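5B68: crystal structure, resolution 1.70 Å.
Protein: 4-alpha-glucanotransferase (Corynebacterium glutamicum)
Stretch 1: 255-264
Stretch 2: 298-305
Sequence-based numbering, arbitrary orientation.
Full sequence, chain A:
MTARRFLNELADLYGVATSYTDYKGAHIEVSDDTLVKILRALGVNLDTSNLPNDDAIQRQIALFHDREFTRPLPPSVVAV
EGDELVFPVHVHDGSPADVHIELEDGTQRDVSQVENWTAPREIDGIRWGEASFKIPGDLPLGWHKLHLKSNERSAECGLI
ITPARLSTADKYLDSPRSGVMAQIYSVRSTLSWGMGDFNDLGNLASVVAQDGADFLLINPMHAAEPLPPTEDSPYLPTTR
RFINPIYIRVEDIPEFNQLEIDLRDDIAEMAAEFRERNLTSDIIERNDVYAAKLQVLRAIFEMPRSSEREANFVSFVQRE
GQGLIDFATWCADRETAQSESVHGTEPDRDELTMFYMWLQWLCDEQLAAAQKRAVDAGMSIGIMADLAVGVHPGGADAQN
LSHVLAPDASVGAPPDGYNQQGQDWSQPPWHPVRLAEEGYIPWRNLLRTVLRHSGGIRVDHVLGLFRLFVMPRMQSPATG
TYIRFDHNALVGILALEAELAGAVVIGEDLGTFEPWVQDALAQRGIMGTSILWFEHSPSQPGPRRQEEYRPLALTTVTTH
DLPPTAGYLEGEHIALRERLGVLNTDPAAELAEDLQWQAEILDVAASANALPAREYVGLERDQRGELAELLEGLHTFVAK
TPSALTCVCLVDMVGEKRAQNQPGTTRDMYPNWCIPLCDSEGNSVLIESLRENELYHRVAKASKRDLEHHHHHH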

# COMPACT_ATOMS: atom_id res chain seq x y z
N GLU A 255 -4.03 0.23 31.23
CA GLU A 255 -3.25 0.91 32.28
C GLU A 255 -3.69 2.38 32.47
O GLU A 255 -3.31 3.02 33.48
CB GLU A 255 -1.73 0.84 32.00
CG GLU A 255 -1.08 -0.53 32.22
CD GLU A 255 -1.48 -1.53 31.15
OE1 GLU A 255 -1.68 -1.08 29.99
OE2 GLU A 255 -1.63 -2.74 31.43
N PHE A 256 -4.49 2.93 31.53
CA PHE A 256 -5.08 4.26 31.65
C PHE A 256 -5.80 4.40 33.01
O PHE A 256 -5.71 5.45 33.70
CB PHE A 256 -6.12 4.51 30.55
CG PHE A 256 -6.86 5.81 30.69
CD1 PHE A 256 -6.32 6.97 30.19
CD2 PHE A 256 -8.09 5.86 31.32
CE1 PHE A 256 -6.99 8.17 30.33
CE2 PHE A 256 -8.77 7.06 31.46
CZ PHE A 256 -8.21 8.21 30.97
N ASN A 257 -6.44 3.31 33.39
CA ASN A 257 -7.27 3.28 34.57
C ASN A 257 -6.46 3.31 35.86
O ASN A 257 -7.04 3.47 36.91
CB ASN A 257 -8.19 2.07 34.52
CG ASN A 257 -9.04 2.10 33.25
OD1 ASN A 257 -9.75 3.07 33.03
ND2 ASN A 257 -8.88 1.10 32.36
N GLN A 258 -5.14 3.15 35.76
CA GLN A 258 -4.26 3.25 36.92
C GLN A 258 -3.80 4.66 37.14
O GLN A 258 -3.17 4.95 38.15
CB GLN A 258 -3.03 2.30 36.75
CG GLN A 258 -3.37 0.81 36.83
CD GLN A 258 -2.26 -0.08 36.26
OE1 GLN A 258 -1.07 0.19 36.47
NE2 GLN A 258 -2.63 -1.17 35.56
N LEU A 259 -4.09 5.58 36.23
CA LEU A 259 -3.68 6.95 36.45
C LEU A 259 -4.53 7.49 37.60
O LEU A 259 -5.68 7.03 37.82
CB LEU A 259 -3.86 7.82 35.21
CG LEU A 259 -2.96 7.54 33.97
CD1 LEU A 259 -3.26 8.51 32.85
CD2 LEU A 259 -1.46 7.60 34.33
N GLU A 260 -3.96 8.45 38.32
CA GLU A 260 -4.70 9.19 39.33
C GLU A 260 -5.82 10.02 38.71
O GLU A 260 -5.72 10.53 37.55
CB GLU A 260 -3.76 10.10 40.10
CG GLU A 260 -2.79 9.34 40.97
CD GLU A 260 -2.11 10.27 41.93
OE1 GLU A 260 -1.83 11.42 41.50
OE2 GLU A 260 -1.89 9.87 43.09
N ILE A 261 -6.86 10.21 39.52
CA ILE A 261 -8.09 10.78 39.03
C ILE A 261 -7.91 12.22 38.59
O ILE A 261 -8.56 12.66 37.68
CB ILE A 261 -9.29 10.58 39.97
CG1 ILE A 261 -10.61 11.06 39.28
CG2 ILE A 261 -9.10 11.31 41.28
CD1 ILE A 261 -11.90 10.55 39.91
N ASP A 262 -7.02 12.96 39.23
CA ASP A 262 -6.86 14.37 38.87
C ASP A 262 -6.19 14.50 37.48
O ASP A 262 -6.47 15.41 36.73
CB ASP A 262 -6.10 15.16 39.96
CG ASP A 262 -4.90 14.41 40.51
OD1 ASP A 262 -4.98 13.19 40.86
OD2 ASP A 262 -3.87 15.10 40.66
N LEU A 263 -5.30 13.56 37.18
CA LEU A 263 -4.71 13.46 35.84
C LEU A 263 -5.77 12.97 34.84
O LEU A 263 -5.88 13.56 33.73
CB LEU A 263 -3.48 12.53 35.84
CG LEU A 263 -2.62 12.50 34.57
CD1 LEU A 263 -2.25 13.87 34.00
CD2 LEU A 263 -1.37 11.70 34.90
N ARG A 264 -6.56 11.97 35.22
CA ARG A 264 -7.71 11.62 34.39
C ARG A 264 -8.66 12.76 34.09
O ARG A 264 -9.14 12.86 32.96
CB ARG A 264 -8.44 10.39 34.87
CG ARG A 264 -7.58 9.17 34.58
CD ARG A 264 -8.24 7.84 34.84
NE ARG A 264 -8.01 7.45 36.22
CZ ARG A 264 -8.92 7.43 37.18
NH1 ARG A 264 -10.19 7.75 36.93
NH2 ARG A 264 -8.57 7.07 38.41
N ARG A 298 2.84 9.19 27.40
CA ARG A 298 4.05 9.30 28.24
C ARG A 298 3.70 9.08 29.69
O ARG A 298 4.41 8.35 30.39
CB ARG A 298 4.81 10.61 27.98
CG ARG A 298 5.60 10.60 26.69
CD ARG A 298 6.50 11.79 26.58
NE ARG A 298 5.75 13.01 26.37
CZ ARG A 298 5.47 13.58 25.19
NH1 ARG A 298 5.85 13.03 24.04
NH2 ARG A 298 4.79 14.72 25.17
N ALA A 299 2.58 9.63 30.15
CA ALA A 299 2.10 9.31 31.51
C ALA A 299 1.66 7.87 31.71
O ALA A 299 1.95 7.24 32.73
CB ALA A 299 1.02 10.30 31.94
N ILE A 300 0.94 7.27 30.76
CA ILE A 300 0.48 5.91 31.03
C ILE A 300 1.65 4.94 30.99
O ILE A 300 1.58 3.84 31.57
CB ILE A 300 -0.56 5.49 29.95
CG1 ILE A 300 -1.82 6.38 30.03
CG2 ILE A 300 -0.94 4.02 30.08
CD1 ILE A 300 -2.65 6.42 28.76
N PHE A 301 2.71 5.31 30.23
CA PHE A 301 3.88 4.43 30.07
C PHE A 301 4.52 4.13 31.42
O PHE A 301 5.09 3.03 31.63
CB PHE A 301 4.88 5.06 29.15
CG PHE A 301 6.14 4.22 28.92
CD1 PHE A 301 6.06 2.95 28.34
CD2 PHE A 301 7.41 4.74 29.23
CE1 PHE A 301 7.21 2.22 28.10
CE2 PHE A 301 8.57 4.00 28.97
CZ PHE A 301 8.47 2.75 28.40
N GLU A 302 4.43 5.11 32.34
CA GLU A 302 4.91 4.92 33.74
C GLU A 302 4.15 3.91 34.57
O GLU A 302 4.64 3.49 35.62
CB GLU A 302 4.90 6.24 34.50
CG GLU A 302 5.77 7.35 33.95
CD GLU A 302 7.26 6.99 33.85
OE1 GLU A 302 7.85 7.29 32.79
OE2 GLU A 302 7.83 6.40 34.80
N MET A 303 2.92 3.56 34.19
CA MET A 303 2.11 2.68 35.02
C MET A 303 2.60 1.27 34.91
O MET A 303 3.00 0.85 33.83
CB MET A 303 0.65 2.69 34.57
CG MET A 303 -0.07 4.01 34.69
SD MET A 303 -0.20 4.55 36.45
CE MET A 303 1.04 5.81 36.38
N PRO A 304 2.57 0.54 36.02
CA PRO A 304 3.09 -0.82 36.04
C PRO A 304 2.08 -1.78 35.47
O PRO A 304 0.88 -1.65 35.73
CB PRO A 304 3.34 -1.10 37.53
CG PRO A 304 2.35 -0.22 38.23
CD PRO A 304 2.27 1.02 37.39
N ARG A 305 2.56 -2.75 34.71
CA ARG A 305 1.69 -3.74 34.11
C ARG A 305 1.54 -4.94 34.98
O ARG A 305 2.45 -5.31 35.69
CB ARG A 305 2.26 -4.17 32.73
CG ARG A 305 1.90 -3.22 31.59
CD ARG A 305 2.43 -3.75 30.26
NE ARG A 305 3.87 -3.69 30.33
CZ ARG A 305 4.60 -2.57 30.26
NH1 ARG A 305 4.05 -1.41 29.99
NH2 ARG A 305 5.92 -2.66 30.40
O HOH W 1 1.05 -0.67 29.52

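Residues 255-264 and 298-305 of this 4-alpha-glucanotransferase pack through a small, mostly apolar interface that buries 461 Å² when both sides are summed. Stretch 1 opens as the last part of a 3-10 segment, passes through a short loop at Leu259 and Glu260, and enters a helix at Ile261. Stretch 2 brings the later part of a helix and an extended tail through Met303, Pro304 and Arg305. The backbones come nearest where the 3-10 segment meets the region between Ile300 and Met303: the CA atoms of Phe256 and Ile300 lie 5.8 Å apart, and those of Glu255 and Met303 6.3 Å. No clear direct hydrogen bond links the stretches, so the association rests mainly on side-chain packing.

Glu255, buried and with its CA-to-CB bond directed toward stretch 2, uses the aliphatic part of its side chain as a packing surface. Its CB lies 3.8 Å from Ile300 CG2 and 4.0 Å from Met303 CB, while its backbone O sits 3.6 Å from Met303 CG. Farther out, Glu255 OE2 approaches the aliphatic Arg305 CG at 3.6 Å. The two charged groups communicate through water 1, which donates a weak hydrogen bond to Glu255 OE1 (2.8 Å) and accepts one from Arg305 NH1 (3.1 Å). Both carboxylate oxygens of Glu255 also form hydrogen bonds elsewhere in the structure, which helps to satisfy the carboxylate in its buried setting; Arg305 NE and NH2 are likewise bonded elsewhere.

Although the CA-to-CB bond of Phe256 points away from stretch 2, its ring still reaches Ile300: Phe256 CD1 is 4.0 Å from Ile300 CD1, with the methyl at the ring edge, near the ring plane. Asn257 makes no contact across the interface. Gln258 turns back toward stretch 2, and its backbone O lies 3.4 Å from Met303 SD. Its position is supported within the 3-10 segment by the hydrogen bond from Gln258 N to Glu255 O (2.9 Å), just as Leu259 N bonds to Phe256 O (3.0 Å).

Leu259 forms the apolar center of the pairing. Its CA-to-CB bond runs sideways, but the end of the side chain comes nearer to stretch 2, where CD1 packs 3.8 Å from Ile300 CG1 and CD2 lies 3.7 Å from Met303 CE. The same CD2 is 4.4 Å from Ala299 CB. On the other partner, a hydrogen bond from Met303 N to Ile300 O (3.0 Å) ties together two of the residues that receive this leucine.

Beyond Leu259 the chain draws away. Glu260 occupies the N-cap position, and its backbone O accepts a hydrogen bond from Arg264 N (2.9 Å). Ile261 and Asp262 stay clear of stretch 2, but Leu263 returns toward it, placing CD2 4.1 Å from Ala299 CB and extending the apolar contact into the helix. The Arg264 side chain folds back to clasp the loop, with NE and NH2 each donating to Leu259 O at 2.9 Å.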